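PDB 3MCX: SusD superfamily protein from Bacteroides thetaiotaomicron, which is of unknown function but, as a zinc-binding outer-membrane member of the SusD family, probably takes part in capturing glycans at the cell surface. Local coordinates for residues W46-C51 against S69-Y74; D55-I60 against N290-E295; A276-A281 against G343-T348; K314-E319 against K332-K337; A326-E331 against G435-E440. All blocks are in the same frame, centred on the assembly; numbering follows the deposited sequence. Where two conformers were deposited one is given.

Contact 1: residues W46-C51 against S69-Y74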
# COMPACT_ATOMS: atom_id res chain seq x y z
N TRP A 46 -3.89 -1.15 -4.05
CA TRP A 46 -2.68 -0.58 -4.62
C TRP A 46 -2.86 0.92 -4.76
O TRP A 46 -2.07 1.70 -4.21
CB TRP A 46 -2.37 -1.29 -5.95
CG TRP A 46 -1.03 -1.01 -6.54
CD1 TRP A 46 -0.22 0.06 -6.30
CD2 TRP A 46 -0.39 -1.81 -7.54
NE1 TRP A 46 0.93 -0.06 -7.09
CE2 TRP A 46 0.83 -1.19 -7.86
CE3 TRP A 46 -0.73 -3.00 -8.21
CZ2 TRP A 46 1.72 -1.73 -8.81
CZ3 TRP A 46 0.16 -3.53 -9.15
CH2 TRP A 46 1.36 -2.90 -9.44
N TYR A 47 -3.89 1.35 -5.47
CA TYR A 47 -4.01 2.77 -5.78
C TYR A 47 -4.84 3.60 -4.82
O TYR A 47 -4.80 4.84 -4.87
CB TYR A 47 -4.44 3.00 -7.24
CG TYR A 47 -5.73 2.35 -7.67
CD1 TYR A 47 -6.95 2.67 -7.06
CD2 TYR A 47 -5.78 1.52 -8.77
CE1 TYR A 47 -8.17 2.09 -7.50
CE2 TYR A 47 -6.95 0.95 -9.22
CZ TYR A 47 -8.15 1.23 -8.57
OH TYR A 47 -9.33 0.65 -9.02
N TYR A 48 -5.56 2.97 -3.87
CA TYR A 48 -6.33 3.73 -2.87
C TYR A 48 -5.49 4.77 -2.15
O TYR A 48 -5.88 5.95 -2.11
CB TYR A 48 -6.99 2.78 -1.87
CG TYR A 48 -7.79 3.47 -0.77
CD1 TYR A 48 -9.05 3.96 -1.00
CD2 TYR A 48 -7.25 3.64 0.51
CE1 TYR A 48 -9.79 4.56 0.01
CE2 TYR A 48 -7.98 4.25 1.52
CZ TYR A 48 -9.24 4.72 1.25
OH TYR A 48 -9.98 5.32 2.23
N GLY A 49 -4.32 4.38 -1.68
CA GLY A 49 -3.48 5.26 -0.89
C GLY A 49 -2.78 6.34 -1.68
O GLY A 49 -2.12 7.20 -1.11
N ASP A 50 -2.92 6.33 -3.00
CA ASP A 50 -2.47 7.42 -3.85
C ASP A 50 -3.62 8.35 -4.25
O ASP A 50 -3.55 9.55 -4.02
CB ASP A 50 -1.75 6.84 -5.05
CG ASP A 50 -0.46 6.18 -4.65
OD1 ASP A 50 0.48 6.92 -4.26
OD2 ASP A 50 -0.40 4.94 -4.71
N CYS A 51 -4.70 7.82 -4.79
CA CYS A 51 -5.77 8.69 -5.27
C CYS A 51 -6.54 9.42 -4.18
O CYS A 51 -7.27 10.39 -4.46
CB CYS A 51 -6.74 7.98 -6.24
SG CYS A 51 -7.78 6.73 -5.48
N SER A 69 -12.52 7.21 -9.40
CA SER A 69 -13.15 8.48 -9.08
C SER A 69 -13.97 8.50 -7.77
O SER A 69 -13.96 9.52 -7.09
CB SER A 69 -13.91 9.10 -10.27
OG SER A 69 -15.01 8.33 -10.70
N PRO A 70 -14.71 7.43 -7.42
CA PRO A 70 -15.44 7.53 -6.16
C PRO A 70 -14.55 7.64 -4.93
O PRO A 70 -14.96 8.23 -3.93
CB PRO A 70 -16.24 6.22 -6.14
CG PRO A 70 -16.41 5.85 -7.63
CD PRO A 70 -15.08 6.22 -8.18
N TYR A 71 -13.35 7.03 -4.97
CA TYR A 71 -12.35 7.24 -3.92
C TYR A 71 -11.81 8.67 -3.95
O TYR A 71 -11.79 9.40 -2.94
CB TYR A 71 -11.21 6.29 -4.09
CG TYR A 71 -11.49 4.82 -3.88
CD1 TYR A 71 -12.37 4.35 -2.92
CD2 TYR A 71 -10.77 3.88 -4.57
CE1 TYR A 71 -12.54 2.97 -2.70
CE2 TYR A 71 -10.93 2.49 -4.36
CZ TYR A 71 -11.80 2.05 -3.43
OH TYR A 71 -11.94 0.70 -3.26
N TYR A 72 -11.33 9.06 -5.11
CA TYR A 72 -10.71 10.39 -5.31
C TYR A 72 -11.63 11.52 -4.91
O TYR A 72 -11.17 12.52 -4.34
CB TYR A 72 -10.33 10.48 -6.78
CG TYR A 72 -9.90 11.84 -7.30
CD1 TYR A 72 -8.70 12.43 -6.90
CD2 TYR A 72 -10.67 12.51 -8.21
CE1 TYR A 72 -8.32 13.66 -7.41
CE2 TYR A 72 -10.28 13.72 -8.74
CZ TYR A 72 -9.12 14.29 -8.34
OH TYR A 72 -8.73 15.50 -8.88
N GLU A 73 -12.92 11.40 -5.22
CA GLU A 73 -13.93 12.41 -4.94
C GLU A 73 -14.55 12.30 -3.54
O GLU A 73 -15.40 13.10 -3.18
CB GLU A 73 -15.06 12.31 -5.98
CG GLU A 73 -14.56 12.62 -7.39
CD GLU A 73 -15.52 12.23 -8.49
OE1 GLU A 73 -16.63 11.73 -8.23
OE2 GLU A 73 -15.12 12.44 -9.68
N TYR A 74 -14.15 11.28 -2.77
CA TYR A 74 -14.69 11.10 -1.40
C TYR A 74 -16.20 11.04 -1.38
O TYR A 74 -16.87 11.55 -0.48
CB TYR A 74 -14.13 12.18 -0.46
CG TYR A 74 -12.68 11.94 -0.04
CD1 TYR A 74 -11.62 12.21 -0.89
CD2 TYR A 74 -12.40 11.50 1.24
CE1 TYR A 74 -10.32 11.98 -0.49
CE2 TYR A 74 -11.12 11.29 1.64
CZ TYR A 74 -10.06 11.54 0.78
OH TYR A 74 -8.76 11.30 1.19
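A buried knot of tyrosines joins the end of helix 44-51 to the short helix 69-72 in this largely helical SusD-family fold. At its centre lies the Tyr71 ring. Tyr48, its CG anti to the backbone N (chi1 179°), drives its edge into one face of that ring in a T-shaped stack, CD1 standing over the middle, with centroids 5.0 Å apart and planes at 83°. Tyr47 meets the rim of the same ring edge to edge, CE1 lying 4.2 Å from Tyr71 CE2. Cys51 SG sits 3.7 Å from Tyr71 CB and obliquely beside the ring, while Cys51 O approaches the in-plane edge of Tyr72 at CD1. The Tyr71 hydroxyl bonds Asn83 and Asn44, fixing the ring's far end. An alanine here would remove the face that Tyr48 meets and the hydroxyl bonds, and would probably loosen the helix join. Further out, Tyr48 packs on Tyr422 of helix 420-426, Tyr47 on Ala276 of helix 276-279, and Tyr72 on Gln57 of strand 56-57.

Contact 2: residues D55-I60 against N290-E295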
# COMPACT_ATOMS: atom_id res chain seq x y z
N ASP A 55 -1.37 13.85 -4.99
CA ASP A 55 -0.36 13.69 -6.03
C ASP A 55 -0.82 12.87 -7.22
O ASP A 55 -0.27 13.04 -8.33
CB ASP A 55 0.91 13.09 -5.44
CG ASP A 55 1.60 14.05 -4.50
OD1 ASP A 55 1.65 15.26 -4.81
OD2 ASP A 55 2.10 13.57 -3.45
N VAL A 56 -1.73 11.92 -7.00
CA VAL A 56 -2.27 11.05 -8.05
C VAL A 56 -3.76 11.30 -8.05
O VAL A 56 -4.42 11.21 -7.00
CB VAL A 56 -1.94 9.58 -7.81
CG1 VAL A 56 -2.63 8.74 -8.88
CG2 VAL A 56 -0.43 9.31 -7.79
N GLN A 57 -4.31 11.65 -9.20
CA GLN A 57 -5.72 11.99 -9.33
C GLN A 57 -6.40 11.11 -10.38
O GLN A 57 -5.74 10.52 -11.22
CB GLN A 57 -5.90 13.47 -9.72
CG GLN A 57 -5.18 13.86 -10.99
CD GLN A 57 -5.57 15.23 -11.46
OE1 GLN A 57 -4.97 16.26 -11.11
NE2 GLN A 57 -6.62 15.27 -12.26
N ALA A 58 -7.72 11.05 -10.34
CA ALA A 58 -8.44 10.53 -11.51
C ALA A 58 -8.17 11.41 -12.71
O ALA A 58 -8.07 12.64 -12.60
CB ALA A 58 -9.97 10.46 -11.23
N ARG A 59 -8.14 10.77 -13.88
CA ARG A 59 -8.13 11.49 -15.13
C ARG A 59 -9.51 12.06 -15.53
O ARG A 59 -9.62 13.13 -16.12
CB ARG A 59 -7.58 10.61 -16.25
CG ARG A 59 -7.53 11.23 -17.64
CD ARG A 59 -6.99 10.30 -18.74
NE ARG A 59 -7.78 9.05 -18.82
CZ ARG A 59 -8.96 8.92 -19.43
NH1 ARG A 59 -9.50 9.91 -20.12
NH2 ARG A 59 -9.58 7.75 -19.36
N ILE A 60 -10.54 11.25 -15.24
CA ILE A 60 -11.89 11.52 -15.63
C ILE A 60 -12.83 10.97 -14.54
O ILE A 60 -12.59 9.89 -13.97
CB ILE A 60 -12.18 10.93 -17.06
CG1 ILE A 60 -13.43 11.52 -17.66
CG2 ILE A 60 -12.17 9.43 -17.06
CD1 ILE A 60 -13.56 11.22 -19.18
N ASN A 290 -7.18 5.53 -15.63
CA ASN A 290 -7.83 6.58 -14.85
C ASN A 290 -7.01 7.13 -13.71
O ASN A 290 -7.57 7.57 -12.72
CB ASN A 290 -9.23 6.20 -14.36
CG ASN A 290 -10.11 7.43 -14.17
OD1 ASN A 290 -9.77 8.50 -14.72
ND2 ASN A 290 -11.24 7.32 -13.44
N LEU A 291 -5.68 7.10 -13.84
CA LEU A 291 -4.76 7.66 -12.87
C LEU A 291 -3.73 8.48 -13.61
O LEU A 291 -3.06 7.98 -14.53
CB LEU A 291 -4.09 6.58 -12.04
CG LEU A 291 -5.02 5.80 -11.10
CD1 LEU A 291 -4.43 4.46 -10.74
CD2 LEU A 291 -5.37 6.58 -9.81
N ILE A 292 -3.60 9.74 -13.21
CA ILE A 292 -2.56 10.63 -13.72
C ILE A 292 -2.01 11.42 -12.56
O ILE A 292 -2.66 11.52 -11.51
CB ILE A 292 -3.04 11.56 -14.83
CG1 ILE A 292 -4.22 12.47 -14.39
CG2 ILE A 292 -3.43 10.73 -16.11
CD1 ILE A 292 -4.61 13.59 -15.37
N LEU A 293 -0.82 11.98 -12.74
CA LEU A 293 -0.19 12.82 -11.74
C LEU A 293 -0.81 14.21 -11.74
O LEU A 293 -1.15 14.75 -12.81
CB LEU A 293 1.31 12.90 -12.02
CG LEU A 293 2.04 11.54 -12.02
CD1 LEU A 293 3.48 11.64 -12.57
CD2 LEU A 293 2.05 10.93 -10.59
N SER A 294 -0.94 14.79 -10.54
CA SER A 294 -1.46 16.13 -10.39
C SER A 294 -0.37 17.19 -10.57
O SER A 294 0.83 16.91 -10.53
CB SER A 294 -2.07 16.29 -9.02
OG SER A 294 -1.03 16.28 -8.05
N GLU A 295 -0.81 18.41 -10.73
CA GLU A 295 0.14 19.52 -10.75
C GLU A 295 0.81 19.69 -9.38
O GLU A 295 1.95 20.14 -9.29
CB GLU A 295 -0.54 20.82 -11.16
CG GLU A 295 0.44 21.89 -11.57
CD GLU A 295 -0.24 23.22 -11.77
OE1 GLU A 295 -1.19 23.51 -10.99
OE2 GLU A 295 0.21 23.99 -12.69
O HOH W 1 -3.71 18.78 -10.92
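Two straight backbone bonds pair Gln57 with Ile292: Gln57 N to Ile292 O at 2.8 Å and Ile292 N to Gln57 O at 3.0 Å, nearly along C=O. This is the hydrogen-bonded pair of a two-stranded antiparallel sheet, with Val56 and Leu293 as its non-hydrogen-bonded neighbour. Ser294 N extends the pairing to Asp55 O. At the other end the Asn290 amide takes over: OD1 accepts from Ile60 N (2.9 Å) on an in-plane lone pair, and ND2 returns a bond to Ile60 O (3.0 Å). On one face Val56 CG1 packs 3.6 Å from Leu291 CD2; on the other Gln57 CG lies 3.8 Å from Ile292 CG1. The Gln57 amide is held by NE2 bonds to Ala58 O and Trp437 O, while a water donates to OE1 and accepts from Glu295 N. Asp55 is set by a salt bridge to Arg411. Neither amide could flip without losing bonds; Asn290 continues the strand pairing, whereas Gln57 ties it to Trp437 and, through water, to Glu295.

Contact 3: residues A276-A281 against G343-T348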
# COMPACT_ATOMS: atom_id res chain seq x y z
N ALA A 276 -3.81 -1.88 -11.35
CA ALA A 276 -3.23 -0.55 -11.25
C ALA A 276 -2.33 -0.21 -12.42
O ALA A 276 -2.37 0.92 -12.88
CB ALA A 276 -2.52 -0.31 -9.89
N PRO A 277 -1.46 -1.13 -12.87
CA PRO A 277 -0.57 -0.78 -13.96
C PRO A 277 -1.32 -0.34 -15.23
O PRO A 277 -0.92 0.64 -15.88
CB PRO A 277 0.28 -2.03 -14.15
CG PRO A 277 0.38 -2.57 -12.75
CD PRO A 277 -1.05 -2.38 -12.20
N MSE A 278 -2.42 -1.00 -15.58
CA MSE A 278 -3.22 -0.59 -16.71
C MSE A 278 -3.99 0.70 -16.42
O MSE A 278 -4.20 1.51 -17.32
CB MSE A 278 -4.18 -1.71 -17.17
CG MSE A 278 -3.48 -2.77 -17.96
SE MSE A 278 -2.47 -2.19 -19.51
CE MSE A 278 -3.85 -1.21 -20.38
N VAL A 279 -4.39 0.88 -15.17
CA VAL A 279 -5.11 2.11 -14.82
C VAL A 279 -4.18 3.33 -14.83
O VAL A 279 -4.64 4.44 -15.07
CB VAL A 279 -5.94 1.90 -13.53
CG1 VAL A 279 -6.75 3.19 -13.13
CG2 VAL A 279 -6.87 0.69 -13.72
N TYR A 280 -2.88 3.10 -14.67
CA TYR A 280 -1.87 4.16 -14.86
C TYR A 280 -1.39 4.27 -16.31
O TYR A 280 -0.61 5.17 -16.62
CB TYR A 280 -0.62 3.85 -13.99
CG TYR A 280 -0.69 4.27 -12.54
CD1 TYR A 280 -0.64 5.62 -12.19
CD2 TYR A 280 -0.77 3.32 -11.52
CE1 TYR A 280 -0.70 6.03 -10.85
CE2 TYR A 280 -0.84 3.72 -10.18
CZ TYR A 280 -0.81 5.07 -9.87
OH TYR A 280 -0.91 5.45 -8.55
N ALA A 281 -1.79 3.36 -17.20
CA ALA A 281 -1.11 3.20 -18.48
C ALA A 281 -1.25 4.41 -19.37
O ALA A 281 -2.24 5.15 -19.32
CB ALA A 281 -1.65 1.95 -19.21
N GLY A 343 8.58 -3.79 -20.66
CA GLY A 343 8.51 -2.34 -20.80
C GLY A 343 7.34 -1.80 -21.59
O GLY A 343 7.20 -0.57 -21.69
N ASP A 344 6.50 -2.69 -22.15
CA ASP A 344 5.31 -2.30 -22.90
C ASP A 344 4.03 -3.13 -22.60
O ASP A 344 3.08 -3.08 -23.37
CB ASP A 344 5.62 -2.36 -24.38
CG ASP A 344 5.90 -3.78 -24.85
OD1 ASP A 344 5.89 -4.73 -24.01
OD2 ASP A 344 6.16 -3.96 -26.08
N ASP A 345 4.03 -3.91 -21.51
CA ASP A 345 2.75 -4.62 -21.09
C ASP A 345 2.67 -4.61 -19.60
O ASP A 345 3.09 -5.51 -18.84
CB ASP A 345 2.33 -6.01 -21.65
CG ASP A 345 0.83 -6.43 -21.23
OD1 ASP A 345 0.04 -5.59 -20.62
OD2 ASP A 345 0.43 -7.62 -21.53
N PRO A 346 2.01 -3.53 -19.16
CA PRO A 346 1.84 -3.35 -17.74
C PRO A 346 1.20 -4.50 -16.98
O PRO A 346 1.43 -4.63 -15.77
CB PRO A 346 0.98 -2.08 -17.66
CG PRO A 346 1.36 -1.32 -18.87
CD PRO A 346 1.50 -2.37 -19.92
N LYS A 347 0.36 -5.27 -17.65
CA LYS A 347 -0.32 -6.39 -17.00
C LYS A 347 0.62 -7.46 -16.48
O LYS A 347 0.20 -8.33 -15.70
CB LYS A 347 -1.35 -7.01 -17.96
CG LYS A 347 -2.50 -6.10 -18.23
CD LYS A 347 -3.59 -6.79 -19.05
CE LYS A 347 -3.16 -7.10 -20.42
NZ LYS A 347 -2.90 -5.88 -21.24
N THR A 348 1.86 -7.46 -16.96
CA THR A 348 2.88 -8.39 -16.49
C THR A 348 3.72 -7.91 -15.31
O THR A 348 4.56 -8.67 -14.82
CB THR A 348 3.85 -8.78 -17.63
OG1 THR A 348 4.65 -7.63 -18.00
CG2 THR A 348 3.08 -9.36 -18.83
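The single-turn helix 276-279 faces a short 3-10 turn at 346-348, the two backbones coming nearest at Pro277 and Pro346, whose CA atoms are 5.2 Å apart. No hydrogen bond crosses; the join is made by two prolines and two folded chains. Pro277 CB touches Pro346 CB at 3.6 Å and comes still nearer, 3.3 Å, to Pro346 O. Met278, a selenomethionine, bends at both chi2 and chi3 (each -54°), and its side chain crosses Pro346 at about a right angle, with SE 3.9 Å from Pro346 CB. Met278 CG meets Lys347 CG at 3.5 Å, closer than usual for two carbons. Lys347 is itself curled at chi3 and chi4, which brings NZ back to a salt bridge with Asp345 OD1 at 3.0 Å. The same oxygen accepts from Lys347 N in an Asx turn, and both donors come from above the carboxylate plane. Asp345 O is gripped twice as well, by N and OG1 of Thr348. This internally braced turn lies at the surface on one side of helix 276-279; Pro277 also packs on Trp46 of helix 44-51, and Val279 pairs through the backbone with Asn290, leading into strand 292-293.

Contact 4: residues K314-E319 against K332-K337. With ZN (zinc ion), chain D.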
# COMPACT_ATOMS: atom_id res chain seq x y z
N LYS A 314 5.97 11.04 -17.58
CA LYS A 314 5.94 10.98 -19.02
C LYS A 314 4.72 11.75 -19.56
O LYS A 314 3.64 11.68 -18.98
CB LYS A 314 5.81 9.51 -19.44
CG LYS A 314 6.86 8.59 -18.86
CD LYS A 314 8.24 9.00 -19.34
CE LYS A 314 9.33 8.06 -18.86
NZ LYS A 314 10.71 8.61 -19.13
N GLU A 315 4.88 12.39 -20.70
CA GLU A 315 3.79 13.02 -21.39
C GLU A 315 2.98 11.90 -22.10
O GLU A 315 3.51 10.85 -22.39
CB GLU A 315 4.41 13.93 -22.42
CG GLU A 315 3.47 14.80 -23.03
CD GLU A 315 3.96 15.61 -24.24
OE1 GLU A 315 5.19 15.81 -24.60
OE2 GLU A 315 2.98 16.10 -24.83
N SER A 316 1.71 12.16 -22.37
CA SER A 316 0.88 11.27 -23.18
C SER A 316 1.55 10.89 -24.50
O SER A 316 2.02 11.73 -25.26
CB SER A 316 -0.44 11.96 -23.51
OG SER A 316 -1.24 11.19 -24.39
N VAL A 317 1.53 9.59 -24.79
CA VAL A 317 2.04 9.11 -26.07
C VAL A 317 1.10 9.51 -27.23
O VAL A 317 1.50 9.54 -28.39
CB VAL A 317 2.32 7.57 -26.10
CG1 VAL A 317 3.37 7.17 -25.06
CG2 VAL A 317 1.02 6.77 -25.89
N ILE A 318 -0.16 9.82 -26.90
CA ILE A 318 -1.05 10.46 -27.86
C ILE A 318 -0.83 11.99 -27.83
O ILE A 318 -1.16 12.64 -26.84
CB ILE A 318 -2.54 10.20 -27.54
CG1 ILE A 318 -2.83 8.69 -27.50
CG2 ILE A 318 -3.44 10.93 -28.50
CD1 ILE A 318 -4.17 8.34 -26.78
N GLU A 319 -0.23 12.55 -28.85
CA GLU A 319 -0.07 14.01 -28.86
C GLU A 319 -1.43 14.66 -29.02
O GLU A 319 -2.26 14.19 -29.78
CB GLU A 319 0.94 14.50 -29.91
CG GLU A 319 2.42 14.30 -29.50
CD GLU A 319 2.89 15.17 -28.35
OE1 GLU A 319 2.25 16.24 -28.09
OE2 GLU A 319 3.86 14.75 -27.68
N LYS A 332 3.72 16.17 -18.08
CA LYS A 332 4.25 14.85 -17.83
C LYS A 332 3.47 14.14 -16.72
O LYS A 332 4.00 13.84 -15.64
CB LYS A 332 5.74 14.93 -17.54
CG LYS A 332 6.53 15.43 -18.70
CD LYS A 332 8.03 15.44 -18.42
CE LYS A 332 8.82 15.98 -19.61
NZ LYS A 332 10.29 15.69 -19.37
N VAL A 333 2.20 13.85 -17.01
CA VAL A 333 1.28 13.37 -15.99
C VAL A 333 1.11 11.85 -15.95
O VAL A 333 0.35 11.36 -15.14
CB VAL A 333 -0.11 14.04 -16.14
CG1 VAL A 333 0.04 15.57 -16.00
CG2 VAL A 333 -0.82 13.64 -17.49
N TYR A 334 1.87 11.10 -16.75
CA TYR A 334 1.76 9.64 -16.70
C TYR A 334 2.91 9.09 -15.86
O TYR A 334 4.07 9.46 -16.08
CB TYR A 334 1.78 9.05 -18.12
CG TYR A 334 0.53 9.42 -18.89
CD1 TYR A 334 0.43 10.63 -19.48
CD2 TYR A 334 -0.57 8.56 -18.97
CE1 TYR A 334 -0.71 11.02 -20.15
CE2 TYR A 334 -1.74 8.95 -19.65
CZ TYR A 334 -1.78 10.16 -20.27
OH TYR A 334 -2.90 10.58 -20.98
N LEU A 335 2.58 8.28 -14.86
CA LEU A 335 3.57 7.67 -13.98
C LEU A 335 4.05 6.38 -14.62
O LEU A 335 3.21 5.53 -14.95
CB LEU A 335 2.92 7.38 -12.62
CG LEU A 335 3.85 6.77 -11.57
CD1 LEU A 335 4.97 7.73 -11.25
CD2 LEU A 335 3.07 6.30 -10.32
N ALA A 336 5.36 6.20 -14.77
CA ALA A 336 5.93 5.06 -15.51
C ALA A 336 6.57 4.00 -14.59
O ALA A 336 7.47 3.29 -15.01
CB ALA A 336 6.93 5.56 -16.56
N LYS A 337 6.14 3.91 -13.34
CA LYS A 337 6.69 2.94 -12.41
C LYS A 337 6.37 1.48 -12.74
O LYS A 337 7.10 0.61 -12.32
CB LYS A 337 6.25 3.21 -10.97
CG LYS A 337 7.05 4.24 -10.29
CD LYS A 337 6.75 4.27 -8.80
CE LYS A 337 7.69 5.26 -8.17
NZ LYS A 337 7.40 5.53 -6.76
ZN ZN D . 2.93 17.21 -26.44
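A classic beta bulge shapes this small antiparallel sheet: Val333 and Tyr334 both face Lys314, at the foot of a loop that carries all three zinc-binding residues. Lys314 N bonds Tyr334 O, and Tyr334 N bonds Lys314 O, each at 2.9 Å and in the carbonyl plane. Tyr334 has its CG anti to the carbonyl carbon (chi1 -67°), which lays the ring along the backbone of 314-316. Lys314 O lies at the ring edge, in plane, and CE1 reaches Ser316, 3.4 Å from CA and 3.5 Å from CB, at an oblique approach. On the same face of the sheet Lys314, its CG anti to the carbonyl carbon (chi1 -54°), rests CG against Ala336 CB (3.8 Å) before bending at chi2. A glycine for Tyr334 would remove the ring beside Ser316 and probably leave the start of the zinc-bearing loop less firmly placed. Ser316 OG donates to Ile318 O on a lone pair and also bonds Asn321. The two glutamates reach the metal differently: Glu315 is extended beyond CG, whereas Glu319 folds at chi2. His330 completes the protein ligands, and the zinc lies 1.9 Å from Glu315 OE2 and 2.0 Å from Glu319 OE1.

Contact 5: residues A326-E331 against G435-E440. With ZN (zinc ion), chain D.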
# COMPACT_ATOMS: atom_id res chain seq x y z
N ALA A 326 -7.66 19.83 -20.19
CA ALA A 326 -6.95 20.73 -21.11
C ALA A 326 -5.62 21.22 -20.53
O ALA A 326 -4.60 21.21 -21.20
CB ALA A 326 -7.83 21.95 -21.51
N ALA A 327 -5.60 21.60 -19.25
CA ALA A 327 -4.36 22.12 -18.65
C ALA A 327 -3.24 21.07 -18.53
O ALA A 327 -2.05 21.42 -18.42
CB ALA A 327 -4.64 22.76 -17.26
N ALA A 328 -3.59 19.79 -18.60
CA ALA A 328 -2.62 18.69 -18.51
C ALA A 328 -2.15 18.17 -19.87
O ALA A 328 -1.29 17.30 -19.89
CB ALA A 328 -3.22 17.51 -17.72
N MSE A 329 -2.73 18.67 -20.96
CA MSE A 329 -2.57 18.07 -22.31
C MSE A 329 -1.14 17.63 -22.62
O MSE A 329 -0.91 16.43 -23.05
CB MSE A 329 -3.07 19.01 -23.38
CG MSE A 329 -2.98 18.43 -24.80
SE MSE A 329 -3.71 19.53 -26.17
CE MSE A 329 -5.51 18.92 -26.07
N HIS A 330 -0.18 18.54 -22.43
CA HIS A 330 1.24 18.27 -22.76
C HIS A 330 2.12 18.14 -21.46
O HIS A 330 3.36 18.14 -21.56
CB HIS A 330 1.79 19.26 -23.79
CG HIS A 330 1.05 19.21 -25.08
ND1 HIS A 330 1.33 18.31 -26.10
CD2 HIS A 330 0.02 19.97 -25.51
CE1 HIS A 330 0.47 18.51 -27.08
NE2 HIS A 330 -0.32 19.52 -26.76
N GLU A 331 1.49 17.99 -20.31
CA GLU A 331 2.26 17.83 -19.11
C GLU A 331 2.68 16.38 -18.86
O GLU A 331 2.07 15.44 -19.38
CB GLU A 331 1.44 18.38 -17.93
CG GLU A 331 1.10 19.85 -18.06
CD GLU A 331 2.32 20.71 -18.09
OE1 GLU A 331 3.19 20.50 -17.22
OE2 GLU A 331 2.38 21.51 -19.04
N GLY A 435 -3.71 21.62 -7.41
CA GLY A 435 -3.26 21.63 -8.79
C GLY A 435 -4.35 21.97 -9.78
O GLY A 435 -5.52 21.61 -9.59
N SER A 436 -3.98 22.64 -10.86
CA SER A 436 -4.94 23.23 -11.79
C SER A 436 -5.73 22.24 -12.64
O SER A 436 -6.73 22.66 -13.26
CB SER A 436 -4.27 24.27 -12.69
OG SER A 436 -3.40 23.66 -13.60
N TRP A 437 -5.29 20.98 -12.73
CA TRP A 437 -6.08 19.99 -13.45
C TRP A 437 -6.79 18.96 -12.60
O TRP A 437 -7.32 18.00 -13.13
CB TRP A 437 -5.31 19.35 -14.61
CG TRP A 437 -3.97 18.68 -14.28
CD1 TRP A 437 -3.77 17.40 -13.90
CD2 TRP A 437 -2.67 19.27 -14.41
NE1 TRP A 437 -2.44 17.15 -13.75
CE2 TRP A 437 -1.73 18.28 -14.04
CE3 TRP A 437 -2.20 20.53 -14.80
CZ2 TRP A 437 -0.36 18.50 -14.08
CZ3 TRP A 437 -0.83 20.76 -14.82
CH2 TRP A 437 0.07 19.75 -14.46
N HIS A 438 -6.87 19.18 -11.29
CA HIS A 438 -7.79 18.39 -10.52
C HIS A 438 -9.18 18.53 -11.10
O HIS A 438 -9.57 19.58 -11.66
CB HIS A 438 -7.75 18.80 -9.05
CG HIS A 438 -6.61 18.19 -8.31
ND1 HIS A 438 -6.58 16.85 -7.95
CD2 HIS A 438 -5.44 18.73 -7.86
CE1 HIS A 438 -5.44 16.59 -7.32
NE2 HIS A 438 -4.74 17.72 -7.24
N LEU A 439 -9.95 17.46 -10.93
CA LEU A 439 -11.25 17.44 -11.57
C LEU A 439 -12.24 18.39 -10.91
O LEU A 439 -12.21 18.58 -9.69
CB LEU A 439 -11.85 16.04 -11.56
CG LEU A 439 -11.00 15.01 -12.24
CD1 LEU A 439 -11.78 13.65 -12.38
CD2 LEU A 439 -10.44 15.47 -13.58
N GLU A 440 -13.16 18.92 -11.70
CA GLU A 440 -14.18 19.83 -11.18
C GLU A 440 -15.12 19.13 -10.21
O GLU A 440 -15.77 19.77 -9.38
CB GLU A 440 -14.96 20.50 -12.30
CG GLU A 440 -14.14 21.49 -13.15
CD GLU A 440 -13.47 22.59 -12.34
OE1 GLU A 440 -14.16 23.18 -11.49
OE2 GLU A 440 -12.25 22.85 -12.57
ZN ZN D . 2.93 17.21 -26.44
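Trp437 holds its CG between the backbone N and the carbonyl carbon, the crowded position (chi1 56°), and chi2 of 88° turns the indole so that a face meets the 3-10 turn 326-328. Glu331 has its CG anti to the carbonyl carbon, which sets CG obliquely near CH2 of the six-membered ring; chi2 then bends the carboxylate onward. Ala328 makes the central touch: its CB stands over the five-membered ring in a CH-pi contact, 3.7 Å from the centroid and only 10° off the normal. Ala327 takes the next place along the indole, its O 3.7 Å from Trp437 CE3 and its CB 4.1 Å from the same atom. Glu331 CG lies 3.7 Å from Trp437 CH2, the two side chains crossing at about a right angle. The 3-10 segment and the type I turn Ala328 to Glu331 present these groups, the type I turn Gly435 to His438 the tryptophan. The indole NE1 bonds Leu293 O, which fixes the ring's rotation from strand 292-293. Between Ala328 and Glu331 the turn carries His330, directed away from the tryptophan, with ND1 2.0 Å from the zinc that Glu315 and Glu319 also bind. The segments thus meet without a hydrogen bond: a methyl lies on the indole face, with a methylene and a backbone carbonyl approaching obliquely, so the zinc-binding turn rests on an apolar surface whose single polar atom, NE1, is satisfied.

Overall arrangement
From the N terminus, contact 1 closes the loop that runs from helix 44-51 through strand 56-57 to helix 69-72. Contact 2 starts within that loop and crosses it, bringing 290-295 back from 230 residues away. Contact 3 opens at helix 276-279, before that return, so it crosses contact 2; it closes at 343-348 and encloses contact 4, the hairpin-like pairing of 314-319 with 332-337. Contact 5 starts between the segments of contact 4 and ends far beyond contact 3, crossing both. Leu293 bonds Val333 and Trp437, linking contacts 2, 4 and 5, while contacts 4 and 5 share the zinc. Tyr72 and His438 join contact 1 to contact 5.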